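Local atomic coordinates of transcriptional activator TenA-1 (Sulfolobus solfataricus P2, PDB entry 2QZC), a protein that probably acts on thiamin or related compounds as a TenA-like thiaminase of the heme oxygenase-like fold. Residues H25-K30 and G34-D39; F41-I46 and L207-T212; R57-A62 and N128-A133. All coordinates share one frame; numbering follows the deposited sequence.

Contact 1 (H25-K30 and G34-D39); sequences HEFILK and GSLPLD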
ATOM      1  N   HIS A  25      -2.199  27.594 -14.495  1.00 17.03           N
ATOM      2  CA  HIS A  25      -2.704  27.262 -15.828  1.00 16.55           C
ATOM      3  C   HIS A  25      -4.091  27.891 -16.078  1.00 16.43           C
ATOM      4  O   HIS A  25      -4.871  28.047 -15.144  1.00 16.29           O
ATOM      5  CB  HIS A  25      -2.849  25.723 -15.943  1.00 17.19           C
ATOM      6  CG  HIS A  25      -2.985  25.225 -17.341  1.00 16.21           C
ATOM      7  ND1 HIS A  25      -4.171  25.246 -18.054  1.00 16.54           N
ATOM      8  CD2 HIS A  25      -2.064  24.641 -18.143  1.00 17.03           C
ATOM      9  CE1 HIS A  25      -3.947  24.734 -19.254  1.00 17.88           C
ATOM     10  NE2 HIS A  25      -2.671  24.365 -19.334  1.00 19.03           N
ATOM     11  N   GLU A  26      -4.359  28.219 -17.341  1.00 16.47           N
ATOM     12  CA  GLU A  26      -5.671  28.715 -17.795  0.50 15.73           C
ATOM     13  C   GLU A  26      -6.826  27.924 -17.169  1.00 17.93           C
ATOM     14  O   GLU A  26      -7.817  28.495 -16.714  1.00 16.96           O
ATOM     15  CB  GLU A  26      -5.754  28.631 -19.313  0.50 16.59           C
ATOM     16  CG  GLU A  26      -7.097  29.043 -19.926  0.50 16.58           C
ATOM     17  CD  GLU A  26      -7.117  28.982 -21.442  0.50 18.44           C
ATOM     18  OE1 GLU A  26      -6.085  28.669 -22.078  0.50 20.00           O
ATOM     19  OE2 GLU A  26      -8.211  29.241 -21.993  0.50 29.25           O
ATOM     20  N   PHE A  27      -6.722  26.599 -17.166  1.00 16.28           N
ATOM     21  CA  PHE A  27      -7.760  25.727 -16.606  1.00 13.86           C
ATOM     22  C   PHE A  27      -8.058  26.134 -15.159  1.00 16.70           C
ATOM     23  O   PHE A  27      -9.218  26.220 -14.758  1.00 17.32           O
ATOM     24  CB  PHE A  27      -7.296  24.260 -16.664  1.00 16.03           C
ATOM     25  CG  PHE A  27      -8.338  23.247 -16.257  1.00 14.56           C
ATOM     26  CD1 PHE A  27      -8.610  22.971 -14.904  1.00 16.99           C
ATOM     27  CD2 PHE A  27      -8.993  22.486 -17.209  1.00 15.50           C
ATOM     28  CE1 PHE A  27      -9.532  21.978 -14.529  1.00 16.80           C
ATOM     29  CE2 PHE A  27      -9.916  21.504 -16.845  1.00 18.16           C
ATOM     30  CZ  PHE A  27     -10.191  21.260 -15.492  1.00 17.33           C
ATOM     31  N   ILE A  28      -7.007  26.325 -14.369  1.00 16.29           N
ATOM     32  CA  ILE A  28      -7.120  26.723 -12.964  1.00 16.93           C
ATOM     33  C   ILE A  28      -7.669  28.145 -12.804  1.00 17.33           C
ATOM     34  O   ILE A  28      -8.512  28.385 -11.922  1.00 16.64           O
ATOM     35  CB  ILE A  28      -5.753  26.597 -12.263  1.00 16.94           C
ATOM     36  CG1 ILE A  28      -5.418  25.096 -12.167  1.00 17.65           C
ATOM     37  CG2 ILE A  28      -5.716  27.317 -10.887  1.00 20.63           C
ATOM     38  CD1 ILE A  28      -3.913  24.869 -11.915  1.00 20.45           C
ATOM     39  N   LEU A  29      -7.202  29.073 -13.637  1.00 16.89           N
ATOM     40  CA  LEU A  29      -7.716  30.454 -13.604  1.00 17.25           C
ATOM     41  C   LEU A  29      -9.205  30.475 -13.888  1.00 18.55           C
ATOM     42  O   LEU A  29      -9.940  31.249 -13.251  1.00 20.35           O
ATOM     43  CB  LEU A  29      -6.972  31.336 -14.606  1.00 18.40           C
ATOM     44  CG  LEU A  29      -5.452  31.467 -14.450  1.00 21.88           C
ATOM     45  CD1 LEU A  29      -4.811  32.431 -15.516  1.00 19.37           C
ATOM     46  CD2 LEU A  29      -5.073  31.856 -13.017  1.00 21.98           C
ATOM     47  N   LYS A  30      -9.674  29.614 -14.798  1.00 16.97           N
ATOM     48  CA  LYS A  30     -11.098  29.526 -15.136  1.00 17.38           C
ATOM     49  C   LYS A  30     -11.895  28.832 -14.038  1.00 19.03           C
ATOM     50  O   LYS A  30     -13.089  29.104 -13.885  1.00 18.55           O
ATOM     51  CB  LYS A  30     -11.343  28.912 -16.498  1.00 16.90           C
ATOM     52  CG  LYS A  30     -10.738  29.737 -17.630  1.00 19.38           C
ATOM     53  CD  LYS A  30     -11.092  29.218 -19.003  1.00 25.35           C
ATOM     54  CE  LYS A  30     -12.524  29.614 -19.395  1.00 34.52           C
ATOM     55  NZ  LYS A  30     -12.781  31.115 -19.439  1.00 37.37           N
ATOM     56  N   GLY A  34     -14.734  30.871 -11.964  1.00 15.94           N
ATOM     57  CA  GLY A  34     -15.952  30.125 -12.193  1.00 15.77           C
ATOM     58  C   GLY A  34     -16.373  29.950 -13.617  1.00 17.28           C
ATOM     59  O   GLY A  34     -17.385  29.277 -13.839  1.00 19.99           O
ATOM     60  N   SER A  35     -15.630  30.504 -14.579  1.00 18.36           N
ATOM     61  CA  SER A  35     -16.019  30.496 -15.976  1.00 18.81           C
ATOM     62  C   SER A  35     -15.736  29.189 -16.738  1.00 18.53           C
ATOM     63  O   SER A  35     -16.199  29.032 -17.868  1.00 21.14           O
ATOM     64  CB  SER A  35     -15.332  31.639 -16.746  1.00 21.03           C
ATOM     65  OG  SER A  35     -13.917  31.441 -16.839  1.00 21.15           O
ATOM     66  N   LEU A  36     -14.976  28.249 -16.147  1.00 18.11           N
ATOM     67  CA  LEU A  36     -14.700  26.987 -16.820  1.00 17.39           C
ATOM     68  C   LEU A  36     -16.012  26.268 -17.096  1.00 17.49           C
ATOM     69  O   LEU A  36     -16.780  26.017 -16.148  1.00 19.10           O
ATOM     70  CB  LEU A  36     -13.803  26.064 -15.961  1.00 17.35           C
ATOM     71  CG  LEU A  36     -13.319  24.769 -16.636  1.00 18.51           C
ATOM     72  CD1 LEU A  36     -12.266  25.106 -17.699  1.00 19.47           C
ATOM     73  CD2 LEU A  36     -12.754  23.796 -15.571  1.00 17.96           C
ATOM     74  N   PRO A  37     -16.281  25.918 -18.367  1.00 18.28           N
ATOM     75  CA  PRO A  37     -17.505  25.187 -18.621  1.00 19.40           C
ATOM     76  C   PRO A  37     -17.569  23.840 -17.895  1.00 20.23           C
ATOM     77  O   PRO A  37     -16.559  23.108 -17.861  1.00 18.95           O
ATOM     78  CB  PRO A  37     -17.474  24.964 -20.131  1.00 21.51           C
ATOM     79  CG  PRO A  37     -16.619  26.007 -20.663  1.00 22.00           C
ATOM     80  CD  PRO A  37     -15.552  26.185 -19.615  1.00 19.52           C
ATOM     81  N   LEU A  38     -18.717  23.504 -17.327  1.00 19.85           N
ATOM     82  CA  LEU A  38     -18.858  22.232 -16.627  1.00 19.52           C
ATOM     83  C   LEU A  38     -18.603  21.003 -17.502  1.00 19.50           C
ATOM     84  O   LEU A  38     -18.120  19.987 -16.955  1.00 19.71           O
ATOM     85  CB  LEU A  38     -20.179  22.136 -15.837  1.00 20.89           C
ATOM     86  CG  LEU A  38     -20.305  23.023 -14.587  1.00 25.27           C
ATOM     87  CD1 LEU A  38     -21.716  22.760 -14.004  1.00 26.08           C
ATOM     88  CD2 LEU A  38     -19.257  22.770 -13.510  1.00 26.96           C
ATOM     89  N   ASP A  39     -18.869  21.054 -18.808  1.00 19.78           N
ATOM     90  CA  ASP A  39     -18.571  19.899 -19.698  0.50 20.21           C
ATOM     91  C   ASP A  39     -17.056  19.614 -19.751  1.00 19.93           C
ATOM     92  O   ASP A  39     -16.648  18.439 -19.870  1.00 20.17           O
ATOM     93  CB  ASP A  39     -19.134  20.028 -21.137  0.50 20.33           C
ATOM     94  CG  ASP A  39     -18.401  21.075 -22.006  0.50 21.44           C
ATOM     95  OD1 ASP A  39     -18.406  22.268 -21.639  0.50 24.27           O
ATOM     96  OD2 ASP A  39     -17.846  20.724 -23.080  0.50 23.32           O
TER
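Phe27 and Lys30 of helix 26-32 meet Leu36 and Ser35 across a short helix-loop-helix corner of the heme oxygenase-like fold, the turn that leads into the long helix 38-63. Helix 26-32 starts at His25, the N-cap, whose ND1 accepts the Phe27 backbone N almost straight and in the plane of the imidazole. Beyond the helix, Gly34 breaks the helical path with positive phi, and Pro37 takes the N-cap position of the next helix.

The tightly packed part lies on the inner side. With CG anti to the backbone N (chi1 -174°), Phe27 presents one ring face to Leu36, whose CD2 sits over it, offset toward the rim, 3.6 Å from Phe27 CZ. The same ring stacks with Trp203 and meets Tyr44, so it belongs to an aromatic cluster shared with helix 186-208. Further out, Leu36 CB comes 3.8 Å from Lys30 CB, an aliphatic contact beside the backbone bond from Leu36 N to Lys30 O (3.1 Å). That donor stands well above the carbonyl plane, 56° out of it, and ties the loop residue Leu36 to the last turn of the helix.

The outer side is looser and polar. Here the partly exposed side chains of Lys30 and Ser35 meet beside a bound glycerol, probably from the crystallisation liquor, which hydrogen-bonds to Ser35 OG. The serine hydroxyl also pairs with Asp33 OD1. Bends at chi3 (78°) and chi4 curl the lysine chain back over the serine, bringing Lys30 CE to 3.4 Å from Ser35 OG and letting Lys30 NZ donate to Ser35 OG at 2.9 Å.

Contact 2 (F41-I46 and L207-T212); sequences FRYYLI and LRKDPT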
ATOM      1  N   PHE A  41     -14.947  20.455 -17.244  1.00 16.70           N
ATOM      2  CA  PHE A  41     -14.601  19.905 -15.934  1.00 16.58           C
ATOM      3  C   PHE A  41     -14.994  18.437 -15.822  1.00 17.11           C
ATOM      4  O   PHE A  41     -14.256  17.623 -15.229  1.00 17.14           O
ATOM      5  CB  PHE A  41     -15.279  20.693 -14.813  1.00 18.22           C
ATOM      6  CG  PHE A  41     -14.827  20.278 -13.437  1.00 18.26           C
ATOM      7  CD1 PHE A  41     -13.520  20.526 -13.034  1.00 19.01           C
ATOM      8  CD2 PHE A  41     -15.720  19.742 -12.529  1.00 20.07           C
ATOM      9  CE1 PHE A  41     -13.099  20.175 -11.769  1.00 18.73           C
ATOM     10  CE2 PHE A  41     -15.289  19.405 -11.256  1.00 22.34           C
ATOM     11  CZ  PHE A  41     -13.987  19.652 -10.887  1.00 19.44           C
ATOM     12  N   ARG A  42     -16.121  18.045 -16.423  1.00 17.21           N
ATOM     13  CA  ARG A  42     -16.562  16.658 -16.414  1.00 18.18           C
ATOM     14  C   ARG A  42     -15.549  15.778 -17.150  1.00 17.67           C
ATOM     15  O   ARG A  42     -15.164  14.722 -16.642  1.00 16.84           O
ATOM     16  CB  ARG A  42     -17.944  16.525 -17.044  1.00 18.77           C
ATOM     17  CG  ARG A  42     -18.482  15.160 -16.971  1.00 18.99           C
ATOM     18  CD  ARG A  42     -19.905  15.029 -17.545  1.00 23.16           C
ATOM     19  NE  ARG A  42     -20.347  13.637 -17.450  1.00 24.72           N
ATOM     20  CZ  ARG A  42     -20.170  12.702 -18.385  1.00 21.67           C
ATOM     21  NH1 ARG A  42     -19.576  12.962 -19.540  1.00 24.67           N
ATOM     22  NH2 ARG A  42     -20.612  11.470 -18.151  1.00 27.24           N
ATOM     23  N   TYR A  43     -15.105  16.231 -18.316  1.00 16.27           N
ATOM     24  CA  TYR A  43     -14.099  15.514 -19.119  1.00 16.28           C
ATOM     25  C   TYR A  43     -12.851  15.305 -18.236  1.00 16.14           C
ATOM     26  O   TYR A  43     -12.275  14.174 -18.162  1.00 15.05           O
ATOM     27  CB  TYR A  43     -13.713  16.335 -20.341  1.00 17.26           C
ATOM     28  CG  TYR A  43     -12.586  15.756 -21.153  1.00 15.84           C
ATOM     29  CD1 TYR A  43     -11.261  15.927 -20.769  1.00 14.94           C
ATOM     30  CD2 TYR A  43     -12.837  14.999 -22.300  1.00 15.31           C
ATOM     31  CE1 TYR A  43     -10.235  15.396 -21.512  1.00 15.64           C
ATOM     32  CE2 TYR A  43     -11.796  14.458 -23.068  1.00 15.68           C
ATOM     33  CZ  TYR A  43     -10.483  14.658 -22.646  1.00 15.69           C
ATOM     34  OH  TYR A  43      -9.439  14.138 -23.373  1.00 16.15           O
ATOM     35  N   TYR A  44     -12.413  16.388 -17.584  1.00 14.92           N
ATOM     36  CA  TYR A  44     -11.237  16.358 -16.686  1.00 14.98           C
ATOM     37  C   TYR A  44     -11.419  15.323 -15.574  1.00 14.34           C
ATOM     38  O   TYR A  44     -10.519  14.510 -15.259  1.00 15.40           O
ATOM     39  CB  TYR A  44     -10.951  17.765 -16.083  1.00 16.01           C
ATOM     40  CG  TYR A  44     -10.094  17.708 -14.839  1.00 15.42           C
ATOM     41  CD1 TYR A  44      -8.717  17.481 -14.929  1.00 16.98           C
ATOM     42  CD2 TYR A  44     -10.665  17.844 -13.583  1.00 15.79           C
ATOM     43  CE1 TYR A  44      -7.957  17.365 -13.767  1.00 15.69           C
ATOM     44  CE2 TYR A  44      -9.908  17.762 -12.430  1.00 16.53           C
ATOM     45  CZ  TYR A  44      -8.558  17.511 -12.531  1.00 18.30           C
ATOM     46  OH  TYR A  44      -7.820  17.386 -11.365  1.00 19.71           O
ATOM     47  N   LEU A  45     -12.571  15.372 -14.894  1.00 14.99           N
ATOM     48  CA  LEU A  45     -12.821  14.472 -13.764  1.00 15.95           C
ATOM     49  C   LEU A  45     -12.778  13.013 -14.161  1.00 15.40           C
ATOM     50  O   LEU A  45     -12.308  12.154 -13.362  1.00 16.02           O
ATOM     51  CB  LEU A  45     -14.164  14.734 -13.082  1.00 17.98           C
ATOM     52  CG  LEU A  45     -14.171  15.865 -12.082  1.00 21.87           C
ATOM     53  CD1 LEU A  45     -15.604  15.902 -11.496  1.00 25.43           C
ATOM     54  CD2 LEU A  45     -13.093  15.755 -10.947  1.00 20.57           C
ATOM     55  N   ILE A  46     -13.257  12.702 -15.357  1.00 15.31           N
ATOM     56  CA  ILE A  46     -13.218  11.333 -15.846  1.00 15.32           C
ATOM     57  C   ILE A  46     -11.761  10.911 -16.074  1.00 15.65           C
ATOM     58  O   ILE A  46     -11.315   9.859 -15.577  1.00 16.45           O
ATOM     59  CB  ILE A  46     -14.052  11.159 -17.101  1.00 16.92           C
ATOM     60  CG1 ILE A  46     -15.551  11.377 -16.796  1.00 17.06           C
ATOM     61  CG2 ILE A  46     -13.842   9.771 -17.718  1.00 16.89           C
ATOM     62  CD1 ILE A  46     -16.392  11.568 -18.108  1.00 17.00           C
ATOM     63  N   LEU A 207      -8.891  21.146 -21.621  1.00 15.61           N
ATOM     64  CA  LEU A 207      -9.476  22.320 -22.319  1.00 17.94           C
ATOM     65  C   LEU A 207      -9.878  21.995 -23.765  1.00 21.31           C
ATOM     66  O   LEU A 207     -10.890  22.483 -24.260  1.00 21.44           O
ATOM     67  CB  LEU A 207      -8.517  23.519 -22.259  1.00 16.94           C
ATOM     68  CG  LEU A 207      -8.286  24.161 -20.904  1.00 16.31           C
ATOM     69  CD1 LEU A 207      -7.211  25.276 -20.992  1.00 19.29           C
ATOM     70  CD2 LEU A 207      -9.587  24.723 -20.318  1.00 18.33           C
ATOM     71  N   ARG A 208      -9.105  21.142 -24.436  1.00 18.43           N
ATOM     72  CA  ARG A 208      -9.362  20.745 -25.814  1.00 18.58           C
ATOM     73  C   ARG A 208     -10.321  19.567 -25.930  1.00 21.23           C
ATOM     74  O   ARG A 208     -10.780  19.262 -27.045  1.00 21.10           O
ATOM     75  CB  ARG A 208      -8.053  20.319 -26.489  1.00 19.76           C
ATOM     76  CG  ARG A 208      -7.014  21.414 -26.682  1.00 20.16           C
ATOM     77  CD  ARG A 208      -5.905  20.937 -27.588  1.00 20.22           C
ATOM     78  NE  ARG A 208      -5.160  19.814 -27.008  1.00 18.84           N
ATOM     79  CZ  ARG A 208      -3.964  19.866 -26.433  1.00 19.31           C
ATOM     80  NH1 ARG A 208      -3.264  20.970 -26.348  1.00 19.81           N
ATOM     81  NH2 ARG A 208      -3.429  18.757 -25.927  1.00 19.56           N
ATOM     82  N   LYS A 209     -10.601  18.861 -24.825  1.00 18.05           N
ATOM     83  CA  LYS A 209     -11.317  17.595 -24.842  1.00 16.41           C
ATOM     84  C   LYS A 209     -10.689  16.658 -25.880  1.00 17.37           C
ATOM     85  O   LYS A 209     -11.353  16.174 -26.800  1.00 20.03           O
ATOM     86  CB  LYS A 209     -12.833  17.762 -25.014  1.00 16.82           C
ATOM     87  CG  LYS A 209     -13.458  18.509 -23.846  1.00 18.89           C
ATOM     88  CD  LYS A 209     -14.992  18.383 -23.761  1.00 25.70           C
ATOM     89  CE  LYS A 209     -15.682  18.803 -25.006  1.00 32.69           C
ATOM     90  NZ  LYS A 209     -17.154  18.468 -24.848  1.00 34.39           N
ATOM     91  N   ASP A 210      -9.395  16.370 -25.699  1.00 16.50           N
ATOM     92  CA  ASP A 210      -8.651  15.501 -26.620  1.00 17.07           C
ATOM     93  C   ASP A 210      -9.259  14.108 -26.765  1.00 17.51           C
ATOM     94  O   ASP A 210      -9.903  13.613 -25.854  1.00 18.21           O
ATOM     95  CB  ASP A 210      -7.205  15.305 -26.181  1.00 16.62           C
ATOM     96  CG  ASP A 210      -6.302  16.484 -26.432  1.00 18.55           C
ATOM     97  OD1 ASP A 210      -6.671  17.423 -27.209  1.00 19.76           O
ATOM     98  OD2 ASP A 210      -5.162  16.420 -25.900  1.00 18.14           O
ATOM     99  N   PRO A 211      -9.026  13.437 -27.917  1.00 18.65           N
ATOM    100  CA  PRO A 211      -9.537  12.076 -28.106  1.00 20.03           C
ATOM    101  C   PRO A 211      -9.149  11.099 -26.995  1.00 19.48           C
ATOM    102  O   PRO A 211      -7.977  11.009 -26.635  1.00 20.10           O
ATOM    103  CB  PRO A 211      -8.882  11.626 -29.408  1.00 20.28           C
ATOM    104  CG  PRO A 211      -8.685  12.907 -30.172  1.00 24.15           C
ATOM    105  CD  PRO A 211      -8.346  13.940 -29.133  1.00 21.06           C
ATOM    106  N   THR A 212     -10.129  10.361 -26.510  1.00 18.25           N
ATOM    107  CA  THR A 212      -9.949   9.405 -25.415  1.00 16.97           C
ATOM    108  C   THR A 212      -9.897   7.976 -25.952  1.00 18.51           C
ATOM    109  O   THR A 212     -10.710   7.137 -25.605  1.00 20.68           O
ATOM    110  CB  THR A 212     -11.040   9.618 -24.373  1.00 18.60           C
ATOM    111  OG1 THR A 212     -12.334   9.533 -25.014  1.00 19.18           O
ATOM    112  CG2 THR A 212     -10.932  10.995 -23.670  1.00 18.52           C
TER
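Tyr43 lies against the backbone of Lys209 and Asp210, where helix 186-208 ends in a Schellman motif with positive phi at Lys209. A chi1 of 174° swings the ring away from its own backbone N and out toward the outgoing chain. Its CB and CG brush the lysine's aliphatic part, Tyr43 CG lying 3.9 Å from Lys209 CG, and CD2 comes equally near Lys209 CB. Farther along, Tyr43 CE2 is 3.6 Å from Lys209 CA, which stands over one ring face as a CH-pi contact, 17° off the normal. CE1 also approaches Lys209 CA, CZ is nearest Asp210 O, and the Thr212 CG2 methyl lies 3.6 Å from Tyr43 CE2. At the tip, Tyr43 OH donates to Asp210 O at 2.6 Å, tilted 25° from the carbonyl plane, and is also hydrogen-bonded to Asn109 ND2. A phenylalanine here would probably leave Asp210 O and Asn109 ND2 without their hydroxyl partner. Arg208 NE and NH2 grip the Asp210 carboxylate side-on in a salt bridge, while Lys209 NZ forms another with Asp39 OD2. Tyrosine thus joins the segments by apolar packing and by one short bond to a main-chain carbonyl just beyond the helix end.

Contact 3 (R57-A62 and N128-A133); sequences RALLIA and NKFLVA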
ATOM      1  N   ARG A  57      -1.817   2.531  -7.855  1.00 14.10           N
ATOM      2  CA  ARG A  57      -1.110   1.280  -8.141  1.00 14.11           C
ATOM      3  C   ARG A  57       0.399   1.473  -8.192  1.00 13.70           C
ATOM      4  O   ARG A  57       1.197   0.666  -7.655  1.00 13.52           O
ATOM      5  CB  ARG A  57      -1.657   0.633  -9.401  1.00 15.00           C
ATOM      6  CG  ARG A  57      -3.103   0.157  -9.234  1.00 13.04           C
ATOM      7  CD  ARG A  57      -3.581  -0.441 -10.554  1.00 14.44           C
ATOM      8  NE  ARG A  57      -4.987  -0.860 -10.525  1.00 14.88           N
ATOM      9  CZ  ARG A  57      -5.431  -2.012 -10.009  1.00 18.84           C
ATOM     10  NH1 ARG A  57      -4.606  -2.866  -9.481  1.00 17.65           N
ATOM     11  NH2 ARG A  57      -6.721  -2.324 -10.047  1.00 18.97           N
ATOM     12  N   ALA A  58       0.829   2.552  -8.838  1.00 12.93           N
ATOM     13  CA  ALA A  58       2.261   2.889  -8.906  1.00 13.01           C
ATOM     14  C   ALA A  58       2.846   3.172  -7.516  1.00 14.44           C
ATOM     15  O   ALA A  58       3.919   2.670  -7.185  1.00 14.15           O
ATOM     16  CB  ALA A  58       2.441   4.095  -9.857  1.00 14.11           C
ATOM     17  N   LEU A  59       2.102   3.892  -6.691  1.00 14.78           N
ATOM     18  CA  LEU A  59       2.519   4.129  -5.282  1.00 13.58           C
ATOM     19  C   LEU A  59       2.734   2.813  -4.535  1.00 14.58           C
ATOM     20  O   LEU A  59       3.721   2.647  -3.816  1.00 15.71           O
ATOM     21  CB  LEU A  59       1.490   4.962  -4.513  1.00 15.67           C
ATOM     22  CG  LEU A  59       1.673   5.159  -2.996  1.00 15.86           C
ATOM     23  CD1 LEU A  59       3.022   5.805  -2.735  1.00 16.67           C
ATOM     24  CD2 LEU A  59       0.490   5.946  -2.456  1.00 16.94           C
ATOM     25  N   LEU A  60       1.803   1.877  -4.743  1.00 14.19           N
ATOM     26  CA  LEU A  60       1.929   0.572  -4.043  1.00 15.25           C
ATOM     27  C   LEU A  60       3.212  -0.175  -4.451  1.00 15.93           C
ATOM     28  O   LEU A  60       3.998  -0.605  -3.575  1.00 16.70           O
ATOM     29  CB  LEU A  60       0.697  -0.282  -4.285  1.00 15.54           C
ATOM     30  CG  LEU A  60      -0.582   0.211  -3.616  1.00 16.22           C
ATOM     31  CD1 LEU A  60      -1.841  -0.479  -4.224  1.00 16.78           C
ATOM     32  CD2 LEU A  60      -0.478  -0.002  -2.078  1.00 18.27           C
ATOM     33  N   ILE A  61       3.509  -0.249  -5.759  1.00 14.80           N
ATOM     34  CA  ILE A  61       4.744  -0.875  -6.271  1.00 16.46           C
ATOM     35  C   ILE A  61       5.949  -0.162  -5.698  1.00 15.71           C
ATOM     36  O   ILE A  61       6.898  -0.795  -5.209  1.00 16.24           O
ATOM     37  CB  ILE A  61       4.877  -0.750  -7.866  1.00 19.17           C
ATOM     38  CG1 ILE A  61       3.779  -1.479  -8.603  1.00 25.33           C
ATOM     39  CG2 ILE A  61       6.264  -1.293  -8.333  1.00 21.58           C
ATOM     40  CD1 ILE A  61       3.639  -1.077 -10.075  1.00 23.89           C
ATOM     41  N   ALA A  62       5.959   1.150  -5.788  1.00 12.62           N
ATOM     42  CA  ALA A  62       7.130   1.940  -5.370  1.00 14.83           C
ATOM     43  C   ALA A  62       7.373   1.838  -3.867  1.00 17.11           C
ATOM     44  O   ALA A  62       8.539   1.702  -3.426  1.00 15.72           O
ATOM     45  CB  ALA A  62       6.953   3.412  -5.755  1.00 15.25           C
ATOM     46  N   ASN A 128      12.904   6.321  -4.698  1.00 15.93           N
ATOM     47  CA  ASN A 128      13.268   7.749  -4.790  1.00 15.79           C
ATOM     48  C   ASN A 128      12.833   8.356  -6.132  1.00 14.88           C
ATOM     49  O   ASN A 128      12.325   9.473  -6.169  1.00 16.36           O
ATOM     50  CB  ASN A 128      14.769   7.983  -4.574  1.00 16.02           C
ATOM     51  CG  ASN A 128      15.204   7.744  -3.148  1.00 18.76           C
ATOM     52  OD1 ASN A 128      14.402   7.588  -2.249  1.00 19.01           O
ATOM     53  ND2 ASN A 128      16.522   7.783  -2.938  1.00 22.71           N
ATOM     54  N   LYS A 129      13.042   7.638  -7.240  1.00 15.73           N
ATOM     55  CA  LYS A 129      12.632   8.148  -8.564  1.00 16.05           C
ATOM     56  C   LYS A 129      11.118   8.304  -8.643  1.00 14.92           C
ATOM     57  O   LYS A 129      10.622   9.299  -9.167  1.00 15.55           O
ATOM     58  CB  LYS A 129      13.154   7.237  -9.668  1.00 15.73           C
ATOM     59  CG  LYS A 129      14.675   7.232  -9.800  1.00 16.64           C
ATOM     60  CD  LYS A 129      15.166   6.383 -10.940  1.00 19.17           C
ATOM     61  CE  LYS A 129      16.693   6.378 -10.986  1.00 26.31           C
ATOM     62  NZ  LYS A 129      17.184   5.446 -12.027  1.00 30.42           N
ATOM     63  N   PHE A 130      10.372   7.316  -8.154  1.00 14.64           N
ATOM     64  CA  PHE A 130       8.924   7.436  -8.129  1.00 13.72           C
ATOM     65  C   PHE A 130       8.483   8.629  -7.290  1.00 13.64           C
ATOM     66  O   PHE A 130       7.612   9.407  -7.684  1.00 14.06           O
ATOM     67  CB  PHE A 130       8.230   6.166  -7.636  1.00 13.99           C
ATOM     68  CG  PHE A 130       6.758   6.372  -7.374  1.00 14.97           C
ATOM     69  CD1 PHE A 130       5.866   6.433  -8.438  1.00 14.04           C
ATOM     70  CD2 PHE A 130       6.275   6.692  -6.077  1.00 16.04           C
ATOM     71  CE1 PHE A 130       4.522   6.702  -8.214  1.00 14.26           C
ATOM     72  CE2 PHE A 130       4.939   6.985  -5.882  1.00 15.69           C
ATOM     73  CZ  PHE A 130       4.084   6.986  -6.945  1.00 15.79           C
ATOM     74  N   LEU A 131       9.046   8.756  -6.085  1.00 15.40           N
ATOM     75  CA  LEU A 131       8.684   9.841  -5.167  1.00 14.57           C
ATOM     76  C   LEU A 131       8.871  11.209  -5.796  1.00 14.88           C
ATOM     77  O   LEU A 131       7.983  12.052  -5.704  1.00 15.47           O
ATOM     78  CB  LEU A 131       9.476   9.670  -3.844  1.00 16.17           C
ATOM     79  CG  LEU A 131       9.221  10.653  -2.750  1.00 17.83           C
ATOM     80  CD1 LEU A 131       7.750  10.730  -2.315  1.00 17.02           C
ATOM     81  CD2 LEU A 131      10.164  10.267  -1.585  1.00 17.04           C
ATOM     82  N   VAL A 132       9.996  11.410  -6.474  1.00 14.13           N
ATOM     83  CA  VAL A 132      10.236  12.654  -7.175  1.00 16.11           C
ATOM     84  C   VAL A 132       9.206  12.819  -8.315  1.00 16.36           C
ATOM     85  O   VAL A 132       8.648  13.924  -8.492  1.00 17.78           O
ATOM     86  CB  VAL A 132      11.692  12.790  -7.648  1.00 18.46           C
ATOM     87  CG1 VAL A 132      11.913  13.964  -8.557  1.00 19.49           C
ATOM     88  CG2 VAL A 132      12.621  12.867  -6.407  1.00 17.42           C
ATOM     89  N   ALA A 133       8.929  11.740  -9.071  1.00 14.37           N
ATOM     90  CA  ALA A 133       7.948  11.822 -10.155  1.00 13.78           C
ATOM     91  C   ALA A 133       6.542  12.135  -9.694  1.00 14.31           C
ATOM     92  O   ALA A 133       5.761  12.710 -10.436  1.00 14.55           O
ATOM     93  CB  ALA A 133       7.956  10.514 -10.943  1.00 15.44           C
TER
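Phe130 of helix 127-148 points toward segment 57-62 of helix 38-63, and every contact between the two segments involves this residue. The apolar contacts come first. Ala62 CB presses close to the base of the ring, 3.4 Å from Phe130 CD2 and equally near its CG, while Ala58, one turn earlier on the same helix, brings its methyl to 3.7 Å from Phe130 CE1. Between them the ring's far end reaches backbone: Phe130 CZ is 3.7 Å from Leu59 CA, and Leu59 CD1 closes on CE2 at 3.9 Å. The phenyl owes this reach to chi1 of 170°, which sets CG anti to the backbone N and sends the ring across the gap.

Aromatic packing extends the contact beyond the pair, since Phe130 stacks on Trp134 one turn along its own helix, and Leu59 also touches Trp134 and Trp127.

Polar contacts are lacking: no hydrogen bond crosses between the segments. Over one face of the ring lies Ala58 O, offset toward the rim, and this carbonyl is already engaged by Ala62 N within its helix. Away from Phe130, Arg57 pairs with Glu53, and its NH1 bonds to the backbone oxygens of Ser64 and Gly66 of the second subunit.

The axes of segments 57-62 and 128-133 approach to 10.0 Å and run antiparallel with a tilt, 150° between their directions. With two alanines allowing a large aromatic side chain to lie close to the partner backbone, the arrangement is the buried antiparallel helix packing of the heme oxygenase-like bundle.

All three contacts use helix 38-63, but at different points along it. Contacts 1 and 2 sit near its start, with centres 12 Å apart, and touch directly: the salt bridge between Asp39 and Lys209 and the packing of Phe27 on Tyr44 join them. Contact 3 lies toward its other end, on the opposite side of the chain's centre and about 25 Å from contact 2, centre to centre. Chemistry follows place. Contact 3 is fully buried and purely apolar across the segments; contact 2, at the surface, mixes ring packing with a hydrogen bond; contact 1, partly buried, combines an aliphatic-aromatic inner side and a backbone hydrogen bond with a polar outer side.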